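Local structure of putative modification methylase (Thermus thermophilus, 2ZIG) at residues 218-223 against 246-251; 224-229 against 250-255; 46-51 against 93-98; 134-139 against 206-211; 231-236 against 256-261. The protein probably transfers a methyl group from S-adenosyl-L-methionine to DNA, most likely to N4 of cytosine, as a putative modification methylase. All blocks are in the same frame, centred on the assembly; numbering follows the deposited sequence.

Contact 1: 218-223 against 246-251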
# COMPACT_ATOMS: atom_id res chain seq x y z
N ALA B 218 6.09 9.85 19.57
CA ALA B 218 6.09 8.47 19.09
C ALA B 218 5.25 8.38 17.81
O ALA B 218 4.14 8.92 17.75
CB ALA B 218 5.52 7.55 20.16
N PRO B 219 5.78 7.72 16.77
CA PRO B 219 5.05 7.57 15.51
C PRO B 219 3.88 6.60 15.60
O PRO B 219 3.02 6.56 14.71
CB PRO B 219 6.14 7.10 14.54
CG PRO B 219 7.04 6.31 15.42
CD PRO B 219 7.14 7.17 16.66
N PHE B 220 3.83 5.82 16.68
CA PHE B 220 2.73 4.89 16.87
C PHE B 220 2.51 4.53 18.33
O PHE B 220 3.44 4.53 19.14
CB PHE B 220 2.92 3.63 16.00
CG PHE B 220 4.23 2.92 16.22
CD1 PHE B 220 4.45 2.17 17.37
CD2 PHE B 220 5.23 2.98 15.26
CE1 PHE B 220 5.66 1.49 17.56
CE2 PHE B 220 6.44 2.31 15.43
CZ PHE B 220 6.65 1.56 16.59
N PRO B 221 1.25 4.23 18.70
CA PRO B 221 0.87 3.86 20.07
C PRO B 221 1.56 2.59 20.55
O PRO B 221 1.90 1.70 19.76
CB PRO B 221 -0.64 3.67 19.97
CG PRO B 221 -1.02 4.59 18.87
CD PRO B 221 0.06 4.34 17.85
N LEU B 222 1.74 2.51 21.86
CA LEU B 222 2.36 1.35 22.47
C LEU B 222 1.51 0.12 22.10
O LEU B 222 2.04 -0.93 21.73
CB LEU B 222 2.38 1.51 23.99
CG LEU B 222 3.53 0.89 24.79
CD1 LEU B 222 3.04 0.64 26.20
CD2 LEU B 222 4.01 -0.41 24.16
N GLU B 223 0.20 0.26 22.19
CA GLU B 223 -0.70 -0.84 21.89
C GLU B 223 -0.46 -1.46 20.52
O GLU B 223 -0.56 -2.68 20.35
CB GLU B 223 -2.15 -0.40 22.02
CG GLU B 223 -3.12 -1.46 21.53
CD GLU B 223 -4.55 -1.18 21.94
OE1 GLU B 223 -5.00 -0.02 21.80
OE2 GLU B 223 -5.22 -2.13 22.40
N THR B 246 11.56 7.49 21.36
CA THR B 246 11.37 7.37 22.80
C THR B 246 11.20 5.93 23.28
O THR B 246 10.84 5.70 24.44
CB THR B 246 10.18 8.20 23.29
OG1 THR B 246 9.04 7.93 22.48
CG2 THR B 246 10.52 9.68 23.23
N GLY B 247 11.46 4.98 22.38
CA GLY B 247 11.41 3.57 22.75
C GLY B 247 10.10 2.81 22.81
O GLY B 247 10.02 1.79 23.51
N THR B 248 9.08 3.26 22.09
CA THR B 248 7.79 2.59 22.08
C THR B 248 7.95 1.08 21.87
O THR B 248 7.41 0.27 22.63
CB THR B 248 6.88 3.14 20.97
OG1 THR B 248 6.84 4.56 21.06
CG2 THR B 248 5.47 2.58 21.10
N THR B 249 8.71 0.71 20.85
CA THR B 249 8.90 -0.70 20.54
C THR B 249 9.66 -1.46 21.62
O THR B 249 9.35 -2.61 21.91
CB THR B 249 9.62 -0.87 19.20
OG1 THR B 249 8.89 -0.17 18.18
CG2 THR B 249 9.71 -2.35 18.84
N LEU B 250 10.68 -0.82 22.19
CA LEU B 250 11.46 -1.45 23.25
C LEU B 250 10.53 -1.72 24.43
O LEU B 250 10.56 -2.78 25.03
CB LEU B 250 12.59 -0.51 23.70
CG LEU B 250 13.91 -0.41 22.91
CD1 LEU B 250 13.77 -0.91 21.50
CD2 LEU B 250 14.38 1.04 22.93
N ILE B 251 9.69 -0.75 24.74
CA ILE B 251 8.74 -0.87 25.84
C ILE B 251 7.73 -1.99 25.59
O ILE B 251 7.48 -2.80 26.47
CB ILE B 251 8.00 0.47 26.04
CG1 ILE B 251 9.00 1.52 26.53
CG2 ILE B 251 6.85 0.31 27.02
CD1 ILE B 251 8.42 2.91 26.66
O HOH W 1 3.87 5.59 21.91

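Contact 2: 224-229 against 250-255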
# COMPACT_ATOMS: atom_id res chain seq x y z
N LEU B 224 -0.17 -0.63 19.53
CA LEU B 224 0.08 -1.12 18.18
C LEU B 224 1.38 -1.93 18.18
O LEU B 224 1.48 -2.96 17.52
CB LEU B 224 0.17 0.06 17.22
CG LEU B 224 0.26 -0.20 15.71
CD1 LEU B 224 -0.08 1.06 14.95
CD2 LEU B 224 1.66 -0.66 15.34
N ALA B 225 2.37 -1.46 18.93
CA ALA B 225 3.64 -2.19 18.99
C ALA B 225 3.47 -3.50 19.76
O ALA B 225 4.00 -4.54 19.37
CB ALA B 225 4.72 -1.33 19.64
N GLU B 226 2.73 -3.46 20.87
CA GLU B 226 2.54 -4.67 21.66
C GLU B 226 1.84 -5.75 20.85
O GLU B 226 2.16 -6.92 20.97
CB GLU B 226 1.74 -4.37 22.93
CG GLU B 226 2.48 -3.47 23.89
CD GLU B 226 1.64 -3.11 25.09
OE1 GLU B 226 0.47 -2.71 24.90
OE2 GLU B 226 2.15 -3.21 26.23
N ARG B 227 0.88 -5.35 20.04
CA ARG B 227 0.15 -6.29 19.21
C ARG B 227 1.10 -6.97 18.22
O ARG B 227 1.05 -8.19 18.03
CB ARG B 227 -0.97 -5.53 18.47
CG ARG B 227 -2.01 -6.39 17.80
CD ARG B 227 -3.20 -5.53 17.30
NE ARG B 227 -4.07 -5.07 18.37
CZ ARG B 227 -5.24 -4.46 18.18
NH1 ARG B 227 -5.69 -4.23 16.95
NH2 ARG B 227 -5.99 -4.12 19.23
N LEU B 228 1.99 -6.20 17.61
CA LEU B 228 2.94 -6.76 16.64
C LEU B 228 3.92 -7.73 17.32
O LEU B 228 4.17 -8.82 16.81
CB LEU B 228 3.69 -5.63 15.93
CG LEU B 228 2.77 -4.78 15.03
CD1 LEU B 228 3.49 -3.51 14.55
CD2 LEU B 228 2.32 -5.64 13.83
N VAL B 229 4.44 -7.33 18.48
CA VAL B 229 5.36 -8.19 19.21
C VAL B 229 4.69 -9.53 19.50
O VAL B 229 5.26 -10.59 19.24
CB VAL B 229 5.81 -7.55 20.54
CG1 VAL B 229 6.60 -8.56 21.38
CG2 VAL B 229 6.68 -6.33 20.27
N LEU B 250 10.68 -0.82 22.19
CA LEU B 250 11.46 -1.45 23.25
C LEU B 250 10.53 -1.72 24.43
O LEU B 250 10.56 -2.78 25.03
CB LEU B 250 12.59 -0.51 23.70
CG LEU B 250 13.91 -0.41 22.91
CD1 LEU B 250 13.77 -0.91 21.50
CD2 LEU B 250 14.38 1.04 22.93
N ILE B 251 9.69 -0.75 24.74
CA ILE B 251 8.74 -0.87 25.84
C ILE B 251 7.73 -1.99 25.59
O ILE B 251 7.48 -2.80 26.47
CB ILE B 251 8.00 0.47 26.04
CG1 ILE B 251 9.00 1.52 26.53
CG2 ILE B 251 6.85 0.31 27.02
CD1 ILE B 251 8.42 2.91 26.66
N ALA B 252 7.16 -2.02 24.39
CA ALA B 252 6.19 -3.05 24.02
C ALA B 252 6.84 -4.42 24.13
O ALA B 252 6.24 -5.36 24.63
CB ALA B 252 5.70 -2.83 22.59
N ALA B 253 8.08 -4.52 23.68
CA ALA B 253 8.81 -5.79 23.74
C ALA B 253 9.02 -6.26 25.19
O ALA B 253 8.67 -7.38 25.54
CB ALA B 253 10.15 -5.64 23.05
N ALA B 254 9.57 -5.38 26.02
CA ALA B 254 9.83 -5.73 27.41
C ALA B 254 8.57 -6.05 28.21
O ALA B 254 8.57 -6.93 29.07
CB ALA B 254 10.60 -4.62 28.08
N ARG B 255 7.48 -5.33 27.95
CA ARG B 255 6.24 -5.58 28.69
C ARG B 255 5.70 -6.96 28.40
O ARG B 255 4.93 -7.51 29.19
CB ARG B 255 5.18 -4.53 28.35
CG ARG B 255 5.46 -3.14 28.90
CD ARG B 255 4.53 -2.13 28.26
NE ARG B 255 3.13 -2.40 28.56
CZ ARG B 255 2.54 -2.06 29.70
NH1 ARG B 255 1.25 -2.34 29.91
NH2 ARG B 255 3.24 -1.44 30.63

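Contact 3: 46-51 against 93-98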
# COMPACT_ATOMS: atom_id res chain seq x y z
N THR B 46 9.45 -1.02 13.47
CA THR B 46 9.94 0.35 13.46
C THR B 46 9.22 1.25 12.49
O THR B 46 8.44 0.81 11.64
CB THR B 46 11.45 0.37 13.13
OG1 THR B 46 11.95 1.71 13.26
CG2 THR B 46 11.68 -0.11 11.70
N SER B 47 9.49 2.54 12.62
CA SER B 47 8.92 3.55 11.76
C SER B 47 10.09 4.38 11.23
O SER B 47 10.94 4.84 12.00
CB SER B 47 7.97 4.44 12.57
OG SER B 47 7.30 5.36 11.73
N PRO B 48 10.16 4.56 9.91
CA PRO B 48 11.26 5.34 9.34
C PRO B 48 11.24 6.76 9.90
O PRO B 48 10.18 7.37 10.02
CB PRO B 48 11.00 5.28 7.84
CG PRO B 48 9.50 5.11 7.76
CD PRO B 48 9.21 4.13 8.87
N PRO B 49 12.41 7.30 10.26
CA PRO B 49 12.51 8.65 10.81
C PRO B 49 12.29 9.68 9.73
O PRO B 49 13.24 10.35 9.31
CB PRO B 49 13.94 8.69 11.35
CG PRO B 49 14.67 7.90 10.31
CD PRO B 49 13.75 6.71 10.07
N TYR B 50 11.06 9.84 9.26
CA TYR B 50 10.83 10.80 8.20
C TYR B 50 11.08 12.24 8.59
O TYR B 50 11.53 13.03 7.77
CB TYR B 50 9.42 10.69 7.62
CG TYR B 50 9.31 11.51 6.35
CD1 TYR B 50 9.92 11.07 5.17
CD2 TYR B 50 8.67 12.75 6.34
CE1 TYR B 50 9.91 11.86 4.02
CE2 TYR B 50 8.66 13.54 5.19
CZ TYR B 50 9.28 13.09 4.04
OH TYR B 50 9.26 13.86 2.90
N TRP B 51 10.79 12.59 9.84
CA TRP B 51 11.02 13.96 10.28
C TRP B 51 12.48 14.36 10.02
O TRP B 51 12.83 15.53 10.06
CB TRP B 51 10.69 14.11 11.77
CG TRP B 51 11.58 13.30 12.66
CD1 TRP B 51 11.53 11.95 12.87
CD2 TRP B 51 12.68 13.79 13.43
NE1 TRP B 51 12.53 11.57 13.73
CE2 TRP B 51 13.26 12.68 14.09
CE3 TRP B 51 13.24 15.06 13.63
CZ2 TRP B 51 14.37 12.80 14.93
CZ3 TRP B 51 14.35 15.18 14.48
CH2 TRP B 51 14.90 14.05 15.11
N LEU B 93 10.78 -8.10 9.20
CA LEU B 93 10.96 -6.68 9.42
C LEU B 93 9.57 -6.05 9.21
O LEU B 93 9.00 -6.13 8.12
CB LEU B 93 11.97 -6.12 8.42
CG LEU B 93 11.94 -4.63 8.09
CD1 LEU B 93 12.46 -3.80 9.26
CD2 LEU B 93 12.80 -4.40 6.86
N VAL B 94 9.03 -5.47 10.27
CA VAL B 94 7.71 -4.83 10.21
C VAL B 94 7.95 -3.33 10.21
O VAL B 94 8.61 -2.80 11.10
CB VAL B 94 6.85 -5.20 11.44
CG1 VAL B 94 5.45 -4.62 11.30
CG2 VAL B 94 6.76 -6.70 11.58
N ILE B 95 7.42 -2.64 9.21
CA ILE B 95 7.61 -1.20 9.09
C ILE B 95 6.29 -0.42 9.07
O ILE B 95 5.47 -0.58 8.16
CB ILE B 95 8.42 -0.87 7.82
CG1 ILE B 95 9.70 -1.70 7.78
CG2 ILE B 95 8.77 0.60 7.79
CD1 ILE B 95 10.49 -1.61 6.49
N VAL B 96 6.09 0.42 10.08
CA VAL B 96 4.88 1.23 10.18
C VAL B 96 5.19 2.53 9.45
O VAL B 96 5.98 3.35 9.92
CB VAL B 96 4.53 1.51 11.65
CG1 VAL B 96 3.25 2.34 11.73
CG2 VAL B 96 4.37 0.17 12.39
N VAL B 97 4.56 2.70 8.29
CA VAL B 97 4.79 3.87 7.44
C VAL B 97 3.52 4.56 6.98
O VAL B 97 2.61 3.91 6.49
CB VAL B 97 5.51 3.49 6.11
CG1 VAL B 97 6.35 4.64 5.65
CG2 VAL B 97 6.30 2.23 6.27
N GLY B 98 3.50 5.88 7.10
CA GLY B 98 2.37 6.66 6.62
C GLY B 98 2.91 7.39 5.40
O GLY B 98 4.04 7.87 5.43

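Contact 4: 134-139 against 206-211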
# COMPACT_ATOMS: atom_id res chain seq x y z
N ILE B 134 -0.67 -4.72 6.82
CA ILE B 134 -1.87 -4.54 7.62
C ILE B 134 -2.14 -3.04 7.51
O ILE B 134 -1.22 -2.22 7.57
CB ILE B 134 -1.65 -4.94 9.10
CG1 ILE B 134 -1.63 -6.47 9.23
CG2 ILE B 134 -2.77 -4.35 9.96
CD1 ILE B 134 -1.28 -6.98 10.63
N ILE B 135 -3.41 -2.69 7.31
CA ILE B 135 -3.81 -1.30 7.18
C ILE B 135 -4.18 -0.75 8.54
O ILE B 135 -5.11 -1.23 9.18
CB ILE B 135 -5.03 -1.12 6.25
CG1 ILE B 135 -4.71 -1.64 4.85
CG2 ILE B 135 -5.44 0.36 6.20
CD1 ILE B 135 -3.39 -1.11 4.31
N TRP B 136 -3.45 0.26 8.99
CA TRP B 136 -3.77 0.86 10.26
C TRP B 136 -4.70 2.04 10.03
O TRP B 136 -4.27 3.11 9.60
CB TRP B 136 -2.50 1.35 10.96
CG TRP B 136 -2.77 2.09 12.23
CD1 TRP B 136 -3.84 1.92 13.08
CD2 TRP B 136 -1.93 3.08 12.84
NE1 TRP B 136 -3.71 2.75 14.18
CE2 TRP B 136 -2.55 3.47 14.05
CE3 TRP B 136 -0.72 3.68 12.47
CZ2 TRP B 136 -1.99 4.43 14.89
CZ3 TRP B 136 -0.16 4.63 13.31
CH2 TRP B 136 -0.80 5.00 14.51
N HIS B 137 -5.99 1.84 10.30
CA HIS B 137 -6.96 2.91 10.13
C HIS B 137 -6.79 3.79 11.36
O HIS B 137 -7.42 3.59 12.39
CB HIS B 137 -8.38 2.37 10.04
CG HIS B 137 -9.35 3.34 9.44
ND1 HIS B 137 -10.67 3.04 9.21
CD2 HIS B 137 -9.17 4.61 8.99
CE1 HIS B 137 -11.27 4.08 8.66
NE2 HIS B 137 -10.38 5.05 8.51
N LYS B 138 -5.87 4.73 11.21
CA LYS B 138 -5.47 5.67 12.24
C LYS B 138 -6.58 6.63 12.62
O LYS B 138 -6.99 6.70 13.78
CB LYS B 138 -4.27 6.46 11.70
CG LYS B 138 -3.28 7.00 12.72
CD LYS B 138 -2.14 7.72 11.98
CE LYS B 138 -1.08 8.28 12.93
NZ LYS B 138 -1.60 9.35 13.84
N HIS B 139 -7.08 7.36 11.63
CA HIS B 139 -8.13 8.36 11.84
C HIS B 139 -9.46 7.94 11.24
O HIS B 139 -9.69 8.12 10.04
CB HIS B 139 -7.69 9.70 11.25
CG HIS B 139 -6.33 10.14 11.69
ND1 HIS B 139 -5.30 10.36 10.80
CD2 HIS B 139 -5.84 10.40 12.92
CE1 HIS B 139 -4.22 10.73 11.47
NE2 HIS B 139 -4.52 10.76 12.76
N ASP B 206 -8.77 -1.03 13.04
CA ASP B 206 -9.47 0.24 13.19
C ASP B 206 -9.81 0.56 14.64
O ASP B 206 -10.56 1.50 14.92
CB ASP B 206 -10.76 0.23 12.36
CG ASP B 206 -11.78 -0.78 12.87
OD1 ASP B 206 -11.43 -1.60 13.74
OD2 ASP B 206 -12.93 -0.75 12.39
N ASP B 207 -9.23 -0.21 15.55
CA ASP B 207 -9.49 -0.02 16.98
C ASP B 207 -8.33 0.62 17.74
O ASP B 207 -8.29 0.55 18.97
CB ASP B 207 -9.84 -1.37 17.62
CG ASP B 207 -8.75 -2.41 17.44
OD1 ASP B 207 -7.87 -2.22 16.56
OD2 ASP B 207 -8.76 -3.42 18.17
N ILE B 208 -7.39 1.22 17.02
CA ILE B 208 -6.26 1.88 17.66
C ILE B 208 -6.03 3.24 17.01
O ILE B 208 -5.31 3.36 16.02
CB ILE B 208 -4.96 1.06 17.51
CG1 ILE B 208 -5.15 -0.34 18.09
CG2 ILE B 208 -3.83 1.76 18.23
CD1 ILE B 208 -3.94 -1.23 17.90
N PRO B 209 -6.65 4.29 17.57
CA PRO B 209 -6.52 5.65 17.03
C PRO B 209 -5.14 6.26 17.19
O PRO B 209 -4.39 5.92 18.11
CB PRO B 209 -7.58 6.43 17.80
CG PRO B 209 -7.62 5.71 19.12
CD PRO B 209 -7.59 4.27 18.71
N GLY B 210 -4.80 7.16 16.26
CA GLY B 210 -3.52 7.84 16.31
C GLY B 210 -3.45 8.68 17.57
O GLY B 210 -4.47 9.22 18.01
N GLU B 211 -2.25 8.79 18.13
CA GLU B 211 -2.00 9.56 19.36
C GLU B 211 -2.33 8.73 20.61
O GLU B 211 -1.53 7.89 21.04
CB GLU B 211 -2.83 10.85 19.38
CG GLU B 211 -2.29 11.98 18.49
CD GLU B 211 -2.15 11.58 17.04
OE1 GLU B 211 -1.26 10.77 16.73
OE2 GLU B 211 -2.94 12.08 16.20
O HOH W 2 -8.56 4.10 15.22

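Contact 5: 231-236 against 256-261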
# COMPACT_ATOMS: atom_id res chain seq x y z
N MET B 231 2.28 -10.96 18.00
CA MET B 231 1.96 -11.69 16.78
C MET B 231 3.15 -12.25 16.03
O MET B 231 3.03 -13.28 15.38
CB MET B 231 1.19 -10.79 15.80
CG MET B 231 -0.16 -10.30 16.25
SD MET B 231 -0.68 -8.98 15.12
CE MET B 231 -0.97 -9.94 13.56
N PHE B 232 4.29 -11.58 16.10
CA PHE B 232 5.42 -12.04 15.33
C PHE B 232 6.73 -12.31 16.03
O PHE B 232 7.79 -12.09 15.45
CB PHE B 232 5.61 -11.08 14.15
CG PHE B 232 4.39 -10.95 13.28
CD1 PHE B 232 3.95 -12.03 12.52
CD2 PHE B 232 3.65 -9.77 13.27
CE1 PHE B 232 2.78 -11.94 11.75
CE2 PHE B 232 2.48 -9.67 12.50
CZ PHE B 232 2.05 -10.76 11.74
N SER B 233 6.66 -12.76 17.28
CA SER B 233 7.84 -13.12 18.05
C SER B 233 7.36 -13.99 19.20
O SER B 233 6.16 -14.05 19.47
CB SER B 233 8.55 -11.89 18.62
OG SER B 233 7.86 -11.37 19.74
N PHE B 234 8.29 -14.68 19.85
CA PHE B 234 7.97 -15.54 20.99
C PHE B 234 8.60 -14.98 22.25
O PHE B 234 9.58 -14.23 22.17
CB PHE B 234 8.51 -16.96 20.76
CG PHE B 234 7.81 -17.71 19.67
CD1 PHE B 234 6.59 -18.32 19.91
CD2 PHE B 234 8.37 -17.79 18.39
CE1 PHE B 234 5.93 -19.01 18.89
CE2 PHE B 234 7.71 -18.48 17.37
CZ PHE B 234 6.49 -19.09 17.62
N VAL B 235 8.05 -15.32 23.41
CA VAL B 235 8.63 -14.87 24.66
C VAL B 235 10.11 -15.24 24.60
O VAL B 235 10.46 -16.32 24.13
CB VAL B 235 7.97 -15.58 25.87
CG1 VAL B 235 8.65 -15.17 27.15
CG2 VAL B 235 6.49 -15.23 25.93
N GLY B 236 10.98 -14.34 25.04
CA GLY B 236 12.40 -14.64 24.99
C GLY B 236 13.12 -14.17 23.73
O GLY B 236 14.33 -13.98 23.75
N TRP B 256 6.11 -7.54 27.27
CA TRP B 256 5.64 -8.87 26.89
C TRP B 256 6.68 -9.99 26.94
O TRP B 256 6.58 -10.97 26.20
CB TRP B 256 4.98 -8.82 25.51
CG TRP B 256 3.67 -8.15 25.62
CD1 TRP B 256 3.42 -6.81 25.58
CD2 TRP B 256 2.44 -8.77 26.01
NE1 TRP B 256 2.12 -6.56 25.94
CE2 TRP B 256 1.49 -7.74 26.20
CE3 TRP B 256 2.04 -10.10 26.21
CZ2 TRP B 256 0.18 -8.00 26.60
CZ3 TRP B 256 0.73 -10.36 26.60
CH2 TRP B 256 -0.18 -9.31 26.79
N GLY B 257 7.67 -9.86 27.81
CA GLY B 257 8.66 -10.91 27.93
C GLY B 257 9.60 -11.14 26.75
O GLY B 257 10.12 -12.24 26.59
N ARG B 258 9.80 -10.13 25.91
CA ARG B 258 10.73 -10.24 24.79
C ARG B 258 11.93 -9.37 25.15
O ARG B 258 11.79 -8.42 25.92
CB ARG B 258 10.12 -9.73 23.48
CG ARG B 258 9.31 -10.75 22.71
CD ARG B 258 8.02 -11.09 23.43
NE ARG B 258 7.14 -11.87 22.57
CZ ARG B 258 5.99 -12.40 22.97
NH1 ARG B 258 5.60 -12.26 24.23
NH2 ARG B 258 5.23 -13.08 22.12
N ARG B 259 13.10 -9.68 24.59
CA ARG B 259 14.31 -8.90 24.85
C ARG B 259 14.34 -7.69 23.90
O ARG B 259 14.29 -7.84 22.68
CB ARG B 259 15.55 -9.77 24.64
CG ARG B 259 15.56 -11.04 25.50
CD ARG B 259 16.52 -12.08 24.96
NE ARG B 259 17.92 -11.75 25.22
CZ ARG B 259 18.96 -12.36 24.66
NH1 ARG B 259 18.76 -13.35 23.78
NH2 ARG B 259 20.19 -11.99 24.97
N ALA B 260 14.44 -6.49 24.47
CA ALA B 260 14.46 -5.29 23.66
C ALA B 260 15.85 -4.90 23.21
O ALA B 260 16.80 -4.93 23.99
CB ALA B 260 13.82 -4.13 24.42
N LEU B 261 15.96 -4.54 21.94
CA LEU B 261 17.20 -4.09 21.34
C LEU B 261 16.84 -2.90 20.46
O LEU B 261 15.90 -2.98 19.67
CB LEU B 261 17.83 -5.20 20.48
CG LEU B 261 19.19 -4.88 19.86
CD1 LEU B 261 20.18 -4.61 20.98
CD2 LEU B 261 19.68 -6.04 18.97

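Contact 1: 218-223 against 246-251
Thr248 OG1 is hydrogen-bonded to Arg276 of helix 267-280 and shares a water with Phe220 O, to which the water donates, while Ala218 CB rests 3.4 Å from the same Thr248 OG1. Thr248 opens the helix that follows the Asp-Pro-Phe-Ala-Gly-Thr-Gly signature, the cofactor-binding motif of the Rossmann-like methyltransferases; Gly247 is its N-cap, and Thr246 and Thr248 are S-adenosyl-L-methionine-binding residues of this protein, although no ligand is bound to this chain. Facing it is the start of helix 222-232, with Pro221 as N-cap, so the beginnings of two helices meet. Thr248 CG2, anti to the backbone N, reaches the opposing main chain, 3.4 Å from Phe220 O and 3.6 Å from Leu222 CA. Phe220 CG stands between its own backbone N and carbonyl carbon (chi1 55°), and the buried ring meets Thr248 and Thr249. Thr249 OG1 lies in the ring plane at the edge, 3.2 Å from Phe220 CZ, and its polar partner is Asp241. Thr248 CG2 approaches the same ring obliquely, 3.7 Å from Phe220 CE1. Farther along, Leu222 and Ile251 cross at about a right angle, with Leu222 CD1 3.9 Å from Ile251 CG2.

Contact 2: 224-229 against 250-255
Ala225 CB and Ala252 CB touch at 3.5 Å, tighter than an ordinary carbon-carbon contact, and set how closely helices 222-232 and 248-255 approach in the Rossmann-like methyltransferase fold. The axes of the two short segments pass 8.3 Å apart at a crossing angle of -51°, the value expected when ridges of residues four apart pack into matching grooves. Ala252 CB is enclosed further by Glu226, whose CG lies 3.5 Å from it. One turn on from Ala225, Val229 CG2 lies 4.1 Å from Ala253 N. Beyond this small apolar core, the Glu226 chain is extended past CG and carries its carboxylate to Arg255, where the Arg255 guanidinium is met in plane at its edge: NE donates to Glu226 OE2 at 2.7 Å in a salt bridge, nearly along the C-O bond of the carboxylate. The two planar groups are turned 40° against each other. The bend of Arg255 at chi3 (62°) sets NE on course for the acid. Farther out, Glu226 OE2 takes a weak second bond from Trp256 NE1. The other end of the guanidinium is positioned from helix 267-280, where Arg255 NH2 donates to Glu280 O.

Contact 3: 46-51 against 93-98
Ser47 OG stands anti to its backbone N (chi1 -174°), which brings it 3.0 Å from Val96 O on the neighbouring strand; Thr46 OG1 is likewise anti, and this leaves Thr46 CG2 between backbone N and carbonyl carbon, on the side of Val94 O. The polar end of Thr46 is taken up by a third strand's end, where OG1 bonds Asp241. These residues belong to Thr-Ser-Pro-Pro-Tyr, motif IV of the amino-methyltransferases, at the point where strand 41-46 of the central sheet runs out into a loop. Strand 41-46 is parallel to 91-97 here, and Thr46 pairs with Ile95: Thr46 N donates to Val94 O at 3.1 Å, and Val96 N donates to Thr46 O at 2.8 Å. Thr46 O also receives a CA-H contact from Ile95. Two residues on, the next donor position is held by Pro48, which has no N-H to give; its CD lies 3.5 Å from Val96 O instead. The proline ring packs on the strand with two atoms, CD obliquely against Ile95 CG2 at 3.7 Å and CG against Val97 CG1 at 3.8 Å. Helix 66-86 meets the same ring through Leu76. The chemistry thus ends the amide pairing after Thr46, the proline ring adding apolar contact as the Pro-Pro-Tyr loop leaves the sheet; in related enzymes this loop lines the pocket for the target base.

Contact 4: 134-139 against 206-211
Trp136 to His139 and Asp206 to Glu211 run 67° apart, coming nearest at His137 with Asp206 and at Lys138 with Pro209; Lys138 O takes a weak bond from Gly210 N at 3.3 Å and a CA-H contact from Pro209. Trp136 CG is anti to the backbone N (chi1 175°), and the indole edge turns to the loop, where NE1 donates to Ile208 O in both the ring plane and the carbonyl plane. The modelled length is 2.5 Å from Trp136 NE1 to Ile208 O, shorter than usual and doubtful. Strand 129-137 of the mixed methyltransferase sheet ends here, an inverse gamma turn at His137 taking the chain off it, while the loop leads on from strand 204-205 beside it. Trp136 also packs on Leu224 of helix 222-232, and His137 on Ile204 of the second subunit. Lys138 CG lies over one face of the Trp136 ring, offset toward the rim, and 3.7 Å from Gly210 CA. The lysine chain bends at chi4 and NZ meets Glu211 OE1 at 3.2 Å in a salt bridge whose hydrogen bond is weak, the two side chains crossing at about a right angle. His137 CB and Asp206 CB touch at 4.0 Å.

Contact 5: 231-236 against 256-261
Arg258 grips Ser233 side-on with two nitrogens, NE donating to Ser233 OG and NH2 to Ser233 O, each at 3.0 Å. The carbonyl O lies in the guanidinium plane, but from its own side the bond is less regular, for Arg258 NH2 stands well above the plane of the Ser233 carbonyl. Ser233 OG sits between the backbone N and carbonyl carbon (chi1 77°), and so faces the arginine; the same hydroxyl bonds Val229 O, one turn back in helix 222-232. A third hydrogen bond, in the guanidinium plane like that to Ser233 O, runs from Arg258 NH1 to Trp256 O at 2.6 Å. Over one face of the flat group passes the peptide between Phe234 and Val235, with Val235 N above its centre at a height of 3.6 Å. Val235 and Arg258 cross at about a right angle, Val235 CG2 lying 3.5 Å from Arg258 NH1. The buried side chain is thus held by three acceptors, two of them main-chain carbonyls, which probably stabilise its charge. The site joins the connections that lead into two parallel strands of the Rossmann-type sheet: helix 222-232 runs out before strand 238-241, and helix 248-255 of the beta-alpha-beta crossover ends in a Schellman motif with Gly257, at positive phi, as its C-prime residue, ahead of strand 259-264. There the turn presents Gly257 O to Gly236 N, which donates at 2.7 Å. Phe234 points away from the 256-261 segment and packs on Pro159 of the second subunit. Val235 CG1 leans on the turn as well, 3.3 Å from Gly257 O.

Overall arrangement
Along the chain, contact 3 and then contact 4 close before contacts 1, 2 and 5 open, and these three interleave, all using helix 222-232. Contacts 1 and 2 lie on its packing with helix 248-255, with centres about 7 Å apart; contact 5, its centre about 8 Å from that of contact 2, joins the segments that follow the two helices. Contacts 3 and 4 both reach the same sheet, centres about 15 Å apart, and Trp136 reaches Pro221 and Leu224. Phe220 joins contact 1 to Ser47 of contact 3, so the S-adenosyl-L-methionine-binding motif and the Thr-Ser-Pro-Pro-Tyr loop sit side by side. Contacts 4 and 5, centres about 23 Å apart, both touch the second subunit.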